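Local coordinates for CocE/NonD family hydrolase (Staphylococcus aureus subsp. aureus COL, PDB 3III), which is probably a serine hydrolase of the CocE/NonD family, cleaving ester or amide bonds with an alpha/beta-hydrolase domain, at residues S460-D465 / V490-E495; L186-P191 / S314-Y319; R215-G220 / E232-A237. All blocks are in the same frame, centred on the assembly; numbering follows the deposited sequence.

Contact 1. Residues S460-D465 / V490-E495; sequences SHRELD and VPVEIE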
loop_
_atom_site.group_PDB
_atom_site.type_symbol
_atom_site.label_atom_id
_atom_site.label_comp_id
_atom_site.label_asym_id
_atom_site.label_seq_id
_atom_site.Cartn_x
_atom_site.Cartn_y
_atom_site.Cartn_z
ATOM N N SER A 460 -18.449 9.474 14.757
ATOM C CA SER A 460 -19.165 10.560 14.054
ATOM C C SER A 460 -19.075 10.423 12.503
ATOM O O SER A 460 -19.895 10.979 11.779
ATOM C CB SER A 460 -18.682 11.940 14.488
ATOM O OG SER A 460 -17.365 12.142 14.069
ATOM N N HIS A 461 -18.140 9.609 12.025
ATOM C CA HIS A 461 -17.993 9.325 10.586
ATOM C C HIS A 461 -18.616 8.011 10.131
ATOM O O HIS A 461 -18.324 7.513 9.024
ATOM C CB HIS A 461 -16.500 9.293 10.268
ATOM C CG HIS A 461 -15.849 10.636 10.339
ATOM N ND1 HIS A 461 -14.987 11.112 9.360
ATOM C CD2 HIS A 461 -15.958 11.623 11.257
ATOM C CE1 HIS A 461 -14.573 12.320 9.696
ATOM N NE2 HIS A 461 -15.153 12.660 10.840
ATOM N N ARG A 462 -19.453 7.423 10.963
ATOM C CA ARG A 462 -19.989 6.071 10.685
ATOM C C ARG A 462 -20.928 5.906 9.478
ATOM O O ARG A 462 -21.275 4.769 9.099
ATOM C CB ARG A 462 -20.774 5.572 11.918
ATOM C CG ARG A 462 -22.031 6.366 12.195
ATOM C CD ARG A 462 -22.628 5.984 13.582
ATOM N NE ARG A 462 -23.802 6.809 13.933
ATOM C CZ ARG A 462 -23.762 8.053 14.414
ATOM N NH1 ARG A 462 -22.615 8.685 14.645
ATOM N NH2 ARG A 462 -24.886 8.668 14.670
ATOM N N GLU A 463 -21.451 6.986 8.948
ATOM C CA GLU A 463 -22.532 6.848 7.963
ATOM C C GLU A 463 -22.008 6.147 6.700
ATOM O O GLU A 463 -21.012 6.569 6.095
ATOM C CB GLU A 463 -23.101 8.225 7.550
ATOM C CG GLU A 463 -24.291 8.089 6.511
ATOM C CD GLU A 463 -24.777 9.420 5.908
ATOM O OE1 GLU A 463 -24.040 10.424 5.942
ATOM O OE2 GLU A 463 -25.882 9.443 5.332
ATOM N N LEU A 464 -22.671 5.059 6.333
ATOM C CA LEU A 464 -22.239 4.195 5.238
ATOM C C LEU A 464 -22.688 4.711 3.868
ATOM O O LEU A 464 -23.754 5.259 3.735
ATOM C CB LEU A 464 -22.831 2.777 5.486
ATOM C CG LEU A 464 -22.306 1.954 6.658
ATOM C CD1 LEU A 464 -23.140 0.684 6.894
ATOM C CD2 LEU A 464 -20.780 1.615 6.429
ATOM N N ASP A 465 -21.824 4.574 2.865
ATOM C CA ASP A 465 -22.188 4.665 1.455
ATOM C C ASP A 465 -22.832 3.338 1.124
ATOM O O ASP A 465 -22.166 2.286 1.005
ATOM C CB ASP A 465 -20.945 4.860 0.579
ATOM C CG ASP A 465 -21.277 5.139 -0.850
ATOM O OD1 ASP A 465 -22.164 4.447 -1.379
ATOM O OD2 ASP A 465 -20.645 6.066 -1.457
ATOM N N VAL A 490 -25.450 3.706 18.935
ATOM C CA VAL A 490 -25.469 3.717 17.452
ATOM C C VAL A 490 -24.772 2.482 16.864
ATOM O O VAL A 490 -23.858 1.889 17.529
ATOM C CB VAL A 490 -24.865 5.011 16.909
ATOM C CG1 VAL A 490 -25.616 6.266 17.490
ATOM C CG2 VAL A 490 -23.391 5.066 17.222
ATOM N N PRO A 491 -25.222 2.029 15.667
ATOM C CA PRO A 491 -24.570 0.914 14.984
ATOM C C PRO A 491 -23.436 1.421 14.129
ATOM O O PRO A 491 -23.620 2.443 13.452
ATOM C CB PRO A 491 -25.683 0.360 14.080
ATOM C CG PRO A 491 -26.542 1.549 13.827
ATOM C CD PRO A 491 -26.517 2.357 15.038
ATOM N N VAL A 492 -22.290 0.738 14.184
ATOM C CA VAL A 492 -21.108 1.059 13.400
ATOM C C VAL A 492 -20.605 -0.201 12.753
ATOM O O VAL A 492 -20.790 -1.310 13.284
ATOM C CB VAL A 492 -19.992 1.706 14.231
ATOM C CG1 VAL A 492 -20.539 3.039 14.928
ATOM C CG2 VAL A 492 -19.416 0.706 15.227
ATOM N N GLU A 493 -19.997 -0.034 11.606
ATOM C CA GLU A 493 -19.320 -1.135 10.914
ATOM C C GLU A 493 -17.929 -0.693 10.589
ATOM O O GLU A 493 -17.735 0.338 9.919
ATOM C CB GLU A 493 -20.054 -1.500 9.638
ATOM C CG GLU A 493 -21.426 -2.015 9.950
ATOM C CD GLU A 493 -22.231 -2.383 8.744
ATOM O OE1 GLU A 493 -21.672 -2.821 7.725
ATOM O OE2 GLU A 493 -23.473 -2.269 8.843
ATOM N N ILE A 494 -16.974 -1.447 11.121
ATOM C CA ILE A 494 -15.567 -1.135 11.038
ATOM C C ILE A 494 -14.915 -1.995 9.976
ATOM O O ILE A 494 -15.031 -3.247 10.002
ATOM C CB ILE A 494 -14.872 -1.333 12.382
ATOM C CG1 ILE A 494 -15.538 -0.448 13.445
ATOM C CG2 ILE A 494 -13.388 -0.941 12.326
ATOM C CD1 ILE A 494 -14.895 -0.601 14.867
ATOM N N GLU A 495 -14.256 -1.320 9.032
ATOM C CA GLU A 495 -13.458 -1.991 7.944
ATOM C C GLU A 495 -12.130 -2.595 8.485
ATOM O O GLU A 495 -11.148 -1.882 8.671
ATOM C CB GLU A 495 -13.168 -0.965 6.818
ATOM C CG GLU A 495 -12.390 -1.488 5.590
ATOM C CD GLU A 495 -12.080 -0.382 4.582
ATOM O OE1 GLU A 495 -12.207 0.802 4.936
ATOM O OE2 GLU A 495 -11.753 -0.683 3.400
HETATM O O HOH W 1 -20.780 2.380 10.086
HETATM O O HOH W 2 -25.306 4.765 12.836
#
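Arg462 sends CG between its backbone N and carbonyl carbon (chi1 67°) and then runs extended to NE, which carries the chain across Val490 at about a right angle. NE comes to rest 3.6 Å from Val490 CB, and CG2 of the valine lies over one face of the guanidinium, offset toward the rim. Val492 CG1 packs against the aliphatic part of the chain, 3.9 Å from Arg462 CD. At the guanidinium edge, a water lying in its plane accepts from Arg462 NE at 2.8 Å and donates to Pro491 O at 2.9 Å. NH1 bonds to the carbonyls of Val459 and Leu482. A second water donates to Arg462 O at 2.6 Å and accepts from Glu493 N. In this way the loop after strand 447-458 is laid against strand 490-503 of the C-terminal beta domain, the non-catalytic domain of X-Pro dipeptidyl-peptidase relatives; this one water bridges the two backbones, and no direct hydrogen bond joins the segments. Further along, Leu464 crosses Glu493 at about a right angle and sets CD1 against the carboxylate, 3.6 Å from Glu493 OE2; Asn410 ND2 binds the other oxygen, OE1.

Contact 2. Residues L186-P191 / S314-Y319; sequences LKAMIP and SFFDFY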
loop_
_atom_site.group_PDB
_atom_site.type_symbol
_atom_site.label_atom_id
_atom_site.label_comp_id
_atom_site.label_asym_id
_atom_site.label_seq_id
_atom_site.Cartn_x
_atom_site.Cartn_y
_atom_site.Cartn_z
ATOM N N LEU A 186 1.440 4.107 -22.806
ATOM C CA LEU A 186 1.546 3.313 -21.594
ATOM C C LEU A 186 0.884 1.970 -21.937
ATOM O O LEU A 186 -0.354 1.880 -22.068
ATOM C CB LEU A 186 0.822 3.974 -20.403
ATOM C CG LEU A 186 0.885 3.178 -19.085
ATOM C CD1 LEU A 186 2.338 3.052 -18.592
ATOM C CD2 LEU A 186 -0.098 3.753 -18.025
ATOM N N LYS A 187 1.700 0.936 -22.103
ATOM C CA LYS A 187 1.246 -0.379 -22.556
ATOM C C LYS A 187 1.131 -1.415 -21.427
ATOM O O LYS A 187 0.575 -2.489 -21.652
ATOM C CB LYS A 187 2.189 -0.948 -23.632
ATOM C CG LYS A 187 2.341 -0.058 -24.878
ATOM C CD LYS A 187 1.012 0.188 -25.573
ATOM C CE LYS A 187 1.155 1.020 -26.877
ATOM N NZ LYS A 187 1.557 0.077 -27.981
ATOM N N ALA A 188 1.634 -1.098 -20.227
ATOM C CA ALA A 188 1.607 -2.026 -19.077
ATOM C C ALA A 188 1.997 -1.263 -17.809
ATOM O O ALA A 188 2.741 -0.264 -17.893
ATOM C CB ALA A 188 2.578 -3.199 -19.317
HETATM N N MSE A 189 1.559 -1.742 -16.647
HETATM C CA MSE A 189 1.874 -1.085 -15.386
HETATM C C MSE A 189 2.017 -2.099 -14.272
HETATM O O MSE A 189 1.281 -3.115 -14.231
HETATM C CB MSE A 189 0.777 -0.072 -15.007
HETATM C CG MSE A 189 -0.576 -0.702 -14.902
HETATM SE SE MSE A 189 -2.052 0.619 -14.693
HETATM C CE MSE A 189 -1.429 1.374 -12.907
ATOM N N ILE A 190 2.961 -1.819 -13.370
ATOM C CA ILE A 190 3.248 -2.662 -12.215
ATOM C C ILE A 190 3.251 -1.747 -10.956
ATOM O O ILE A 190 4.326 -1.309 -10.478
ATOM C CB ILE A 190 4.576 -3.405 -12.351
ATOM C CG1 ILE A 190 4.649 -4.186 -13.679
ATOM C CG2 ILE A 190 4.792 -4.383 -11.164
ATOM C CD1 ILE A 190 6.005 -4.854 -13.889
ATOM N N PRO A 191 2.043 -1.391 -10.467
ATOM C CA PRO A 191 1.977 -0.647 -9.213
ATOM C C PRO A 191 2.230 -1.626 -8.066
ATOM O O PRO A 191 1.328 -2.380 -7.646
ATOM C CB PRO A 191 0.549 -0.123 -9.197
ATOM C CG PRO A 191 -0.217 -1.120 -10.042
ATOM C CD PRO A 191 0.714 -1.470 -11.130
ATOM N N SER A 314 8.466 -11.245 -16.989
ATOM C CA SER A 314 7.639 -12.057 -17.838
ATOM C C SER A 314 6.414 -11.231 -18.348
ATOM O O SER A 314 6.068 -11.284 -19.530
ATOM C CB SER A 314 7.205 -13.350 -17.131
ATOM O OG SER A 314 6.260 -14.026 -17.993
ATOM N N PHE A 315 5.839 -10.435 -17.459
ATOM C CA PHE A 315 4.698 -9.551 -17.771
ATOM C C PHE A 315 5.119 -8.496 -18.789
ATOM O O PHE A 315 4.454 -8.311 -19.813
ATOM C CB PHE A 315 4.222 -8.923 -16.469
ATOM C CG PHE A 315 3.159 -7.867 -16.593
ATOM C CD1 PHE A 315 1.846 -8.189 -16.952
ATOM C CD2 PHE A 315 3.459 -6.549 -16.276
ATOM C CE1 PHE A 315 0.867 -7.197 -17.003
ATOM C CE2 PHE A 315 2.489 -5.551 -16.320
ATOM C CZ PHE A 315 1.167 -5.888 -16.690
ATOM N N PHE A 316 6.260 -7.875 -18.551
ATOM C CA PHE A 316 6.745 -6.843 -19.476
ATOM C C PHE A 316 7.243 -7.421 -20.810
ATOM O O PHE A 316 7.123 -6.757 -21.812
ATOM C CB PHE A 316 7.834 -5.976 -18.843
ATOM C CG PHE A 316 7.330 -4.797 -18.012
ATOM C CD1 PHE A 316 5.998 -4.463 -17.902
ATOM C CD2 PHE A 316 8.262 -4.019 -17.302
ATOM C CE1 PHE A 316 5.582 -3.357 -17.114
ATOM C CE2 PHE A 316 7.887 -2.902 -16.598
ATOM C CZ PHE A 316 6.520 -2.576 -16.478
ATOM N N ASP A 317 7.812 -8.627 -20.820
ATOM C CA ASP A 317 8.222 -9.234 -22.074
ATOM C C ASP A 317 6.968 -9.468 -22.920
ATOM O O ASP A 317 6.984 -9.278 -24.166
ATOM C CB ASP A 317 8.905 -10.593 -21.866
ATOM C CG ASP A 317 10.316 -10.505 -21.310
ATOM O OD1 ASP A 317 10.948 -9.415 -21.288
ATOM O OD2 ASP A 317 10.785 -11.590 -20.939
ATOM N N PHE A 318 5.861 -9.849 -22.265
ATOM C CA PHE A 318 4.602 -10.015 -23.038
ATOM C C PHE A 318 4.092 -8.674 -23.560
ATOM O O PHE A 318 3.750 -8.568 -24.729
ATOM C CB PHE A 318 3.538 -10.698 -22.188
ATOM C CG PHE A 318 2.327 -11.129 -22.947
ATOM C CD1 PHE A 318 2.268 -12.384 -23.511
ATOM C CD2 PHE A 318 1.232 -10.284 -23.079
ATOM C CE1 PHE A 318 1.117 -12.817 -24.261
ATOM C CE2 PHE A 318 0.071 -10.720 -23.786
ATOM C CZ PHE A 318 0.033 -11.984 -24.358
ATOM N N TYR A 319 3.983 -7.664 -22.688
ATOM C CA TYR A 319 3.308 -6.405 -23.048
ATOM C C TYR A 319 4.207 -5.369 -23.718
ATOM O O TYR A 319 3.711 -4.620 -24.554
ATOM C CB TYR A 319 2.490 -5.786 -21.860
ATOM C CG TYR A 319 1.280 -6.609 -21.561
ATOM C CD1 TYR A 319 0.213 -6.659 -22.445
ATOM C CD2 TYR A 319 1.259 -7.450 -20.467
ATOM C CE1 TYR A 319 -0.857 -7.471 -22.218
ATOM C CE2 TYR A 319 0.197 -8.263 -20.225
ATOM C CZ TYR A 319 -0.867 -8.285 -21.106
ATOM O OH TYR A 319 -1.920 -9.157 -20.915
#
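Ala188 and Ile190 of strand 186-192 meet Phe315, Phe316 and Tyr319 of helix 306-319, a helix laid on one face of the central, largely parallel beta-sheet of the alpha/beta-hydrolase fold. Strand and helix segments run nearly antiparallel, at 171°, with their axes 8.5 Å apart at closest approach.

The aromatic contact of defined geometry is a CH-pi interaction. Ile190 and Phe316 reach toward each other tip to tip, and Ile190 CD1 sits over one face of the Phe316 ring, 3.7 Å from its centroid and 19° off the normal. The isoleucine places CG1 anti to its carbonyl carbon (chi1 -53°), and that same CG1 touches the Phe315 ring at CE2, 3.7 Å away, as the two side chains slide past each other in opposite directions.

The remaining apolar packing gathers round the methyl of Ala188. Its CB lies 3.6 Å from Tyr319 CB and 3.7 Å from Phe316 CE1, with Phe315 CE2 only slightly farther off. Ala188 CA and Tyr319 CA are the nearest such pair across the segments, 6.2 Å apart. Leu263 of strand 262-267 continues the packing of Phe315 onto the next strand, and Trp327 meets the same ring edge-to-face from a loop.

Backbone carbonyls of the strand take part through van der Waals contact with carbon. Lys187 O lies 3.8 Å from Tyr319 CB, and the carbonyl oxygen of selenomethionine Met189 is 3.4 Å from Phe315 CE2.

Contact 3. Residues R215-G220 / E232-A237; sequences RFWTQG and EDLIQA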
loop_
_atom_site.group_PDB
_atom_site.type_symbol
_atom_site.label_atom_id
_atom_site.label_comp_id
_atom_site.label_asym_id
_atom_site.label_seq_id
_atom_site.Cartn_x
_atom_site.Cartn_y
_atom_site.Cartn_z
ATOM N N ARG A 215 2.535 12.546 8.660
ATOM C CA ARG A 215 3.249 13.761 8.978
ATOM C C ARG A 215 4.743 13.598 8.781
ATOM O O ARG A 215 5.396 14.476 8.251
ATOM C CB ARG A 215 2.908 14.243 10.385
ATOM C CG ARG A 215 1.444 14.501 10.578
ATOM C CD ARG A 215 1.059 15.046 11.951
ATOM N NE ARG A 215 -0.392 15.280 11.966
ATOM C CZ ARG A 215 -1.068 15.735 13.005
ATOM N NH1 ARG A 215 -0.460 15.971 14.159
ATOM N NH2 ARG A 215 -2.366 15.954 12.889
ATOM N N PHE A 216 5.282 12.456 9.157
ATOM C CA PHE A 216 6.697 12.139 8.924
ATOM C C PHE A 216 7.046 12.188 7.412
ATOM O O PHE A 216 8.059 12.793 6.968
ATOM C CB PHE A 216 6.926 10.750 9.466
ATOM C CG PHE A 216 8.232 10.103 9.031
ATOM C CD1 PHE A 216 9.429 10.495 9.616
ATOM C CD2 PHE A 216 8.245 9.066 8.104
ATOM C CE1 PHE A 216 10.616 9.871 9.240
ATOM C CE2 PHE A 216 9.414 8.441 7.762
ATOM C CZ PHE A 216 10.595 8.859 8.330
ATOM N N TRP A 217 6.143 11.628 6.633
ATOM C CA TRP A 217 6.278 11.531 5.191
ATOM C C TRP A 217 6.213 12.933 4.606
ATOM O O TRP A 217 7.053 13.328 3.770
ATOM C CB TRP A 217 5.149 10.643 4.667
ATOM C CG TRP A 217 4.996 10.649 3.218
ATOM C CD1 TRP A 217 5.794 10.037 2.322
ATOM C CD2 TRP A 217 3.966 11.307 2.467
ATOM N NE1 TRP A 217 5.347 10.288 1.050
ATOM C CE2 TRP A 217 4.222 11.065 1.112
ATOM C CE3 TRP A 217 2.862 12.088 2.806
ATOM C CZ2 TRP A 217 3.397 11.546 0.091
ATOM C CZ3 TRP A 217 2.036 12.560 1.779
ATOM C CH2 TRP A 217 2.318 12.310 0.455
ATOM N N THR A 218 5.191 13.679 5.006
ATOM C CA THR A 218 5.043 15.027 4.490
ATOM C C THR A 218 6.272 15.877 4.800
ATOM O O THR A 218 6.803 16.558 3.918
ATOM C CB THR A 218 3.804 15.752 5.045
ATOM O OG1 THR A 218 2.633 15.014 4.703
ATOM C CG2 THR A 218 3.743 17.154 4.400
ATOM N N GLN A 219 6.707 15.846 6.056
ATOM C CA GLN A 219 7.870 16.595 6.500
ATOM C C GLN A 219 9.139 16.217 5.760
ATOM O O GLN A 219 9.972 17.075 5.440
ATOM C CB GLN A 219 8.056 16.439 8.016
ATOM C CG GLN A 219 7.014 17.259 8.677
ATOM C CD GLN A 219 6.849 16.984 10.141
ATOM O OE1 GLN A 219 7.265 15.935 10.673
ATOM N NE2 GLN A 219 6.223 17.918 10.805
ATOM N N GLY A 220 9.268 14.930 5.493
ATOM C CA GLY A 220 10.350 14.389 4.701
ATOM C C GLY A 220 10.479 14.996 3.297
ATOM O O GLY A 220 11.596 15.250 2.829
ATOM N N GLU A 232 3.376 21.705 -1.477
ATOM C CA GLU A 232 2.044 21.767 -0.898
ATOM C C GLU A 232 2.118 21.411 0.581
ATOM O O GLU A 232 2.723 20.421 0.935
ATOM C CB GLU A 232 1.112 20.820 -1.630
ATOM C CG GLU A 232 -0.290 20.762 -1.084
ATOM C CD GLU A 232 -1.201 19.808 -1.870
ATOM O OE1 GLU A 232 -0.668 18.986 -2.632
ATOM O OE2 GLU A 232 -2.453 19.884 -1.666
ATOM N N ASP A 233 1.454 22.193 1.432
ATOM C CA ASP A 233 1.480 21.965 2.875
ATOM C C ASP A 233 0.387 20.963 3.269
ATOM O O ASP A 233 -0.751 21.325 3.630
ATOM C CB ASP A 233 1.300 23.280 3.631
ATOM C CG ASP A 233 1.413 23.109 5.130
ATOM O OD1 ASP A 233 1.392 21.982 5.672
ATOM O OD2 ASP A 233 1.488 24.138 5.772
ATOM N N LEU A 234 0.757 19.701 3.237
ATOM C CA LEU A 234 -0.184 18.635 3.485
ATOM C C LEU A 234 -0.439 18.453 4.962
ATOM O O LEU A 234 -1.400 17.850 5.307
ATOM C CB LEU A 234 0.281 17.318 2.827
ATOM C CG LEU A 234 0.043 17.221 1.321
ATOM C CD1 LEU A 234 0.883 16.052 0.722
ATOM C CD2 LEU A 234 -1.456 17.133 0.975
ATOM N N ILE A 235 0.403 19.009 5.827
ATOM C CA ILE A 235 0.126 19.018 7.271
ATOM C C ILE A 235 -1.139 19.901 7.494
ATOM O O ILE A 235 -2.124 19.512 8.128
ATOM C CB ILE A 235 1.334 19.551 8.056
ATOM C CG1 ILE A 235 2.549 18.609 7.911
ATOM C CG2 ILE A 235 1.021 19.702 9.519
ATOM C CD1 ILE A 235 2.271 17.235 8.449
ATOM N N GLN A 236 -1.103 21.089 6.935
ATOM C CA GLN A 236 -2.232 22.011 7.079
ATOM C C GLN A 236 -3.490 21.476 6.364
ATOM O O GLN A 236 -4.619 21.654 6.871
ATOM C CB GLN A 236 -1.859 23.432 6.605
ATOM C CG GLN A 236 -2.991 24.459 6.735
ATOM C CD GLN A 236 -3.546 24.597 8.178
ATOM O OE1 GLN A 236 -2.806 24.394 9.152
ATOM N NE2 GLN A 236 -4.838 24.987 8.318
ATOM N N ALA A 237 -3.316 20.771 5.239
ATOM C CA ALA A 237 -4.449 20.218 4.481
ATOM C C ALA A 237 -5.193 19.221 5.391
ATOM O O ALA A 237 -6.444 19.250 5.479
ATOM C CB ALA A 237 -3.991 19.545 3.105
#
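Ile235 drives its CD1 methyl against the aliphatic base of Arg215, the two side chains crossing at about a right angle. CD1 is 3.6 Å from Arg215 CG and equally near CB, so the methyl rests on the first two carbons of the arginine. Beyond them the arginine chain stays extended to NE, and its NH1 forms a salt bridge with Glu535.

Thr218 touches both Leu234 and Ile235. It meets Leu234 at about a right angle, with OG1 and CG2 each 3.8 Å from Leu234 CB, and it passes Ile235 at a slant, CG2 lying 4.0 Å from Ile235 CG1. Its OG1, beside the backbone N with chi1 -59°, is hydrogen-bonded to Tyr214 O on its own helix.

Trp217 and Leu234 are likewise inclined to each other, and Leu234 CD1 touches the six-membered ring at CZ3, 3.8 Å away. The indole also stacks with Trp138, and its NE1 is hydrogen-bonded to Tyr76 OH. Both helices lie between sheet strands 186-192 and 262-267, consistent with the cap that alpha/beta-hydrolases commonly insert there; a bound palmitic acid touches neighbouring Phe216.

Asp233 is the N-cap of helix 234-240, and OD1 accepts from Gln236 N at 2.9 Å in a nearly straight bond (170°) that arrives from above the carboxylate plane. Where 215-220 and 232-237 meet, the packing is mainly between carbons, but Tyr214 OH to Leu234 O and Arg215 NE to Gln238 OE1 flank it, so directional polar bonds also tie the two helices together.

In the fold
Following the chain from the N terminus, the first segment of any contact is on strand 186-192, in the middle of the large mixed sheet, and contact 2 closes only when helix 306-319 packs on it, after 122 intervening residues. Contact 3 is nested inside that loop: it joins helices 213-224 and 234-240 across a short connection, about 15 Å from contact 2 between nearest atoms. Contact 1 follows in series, within the C-terminal beta domain, where a loop of 24 residues without helix or strand separates its segments. Its centre lies 39 Å from that of contact 2, on the opposite side of the chain's centre, and 28 Å from that of contact 3. None of the three touches another.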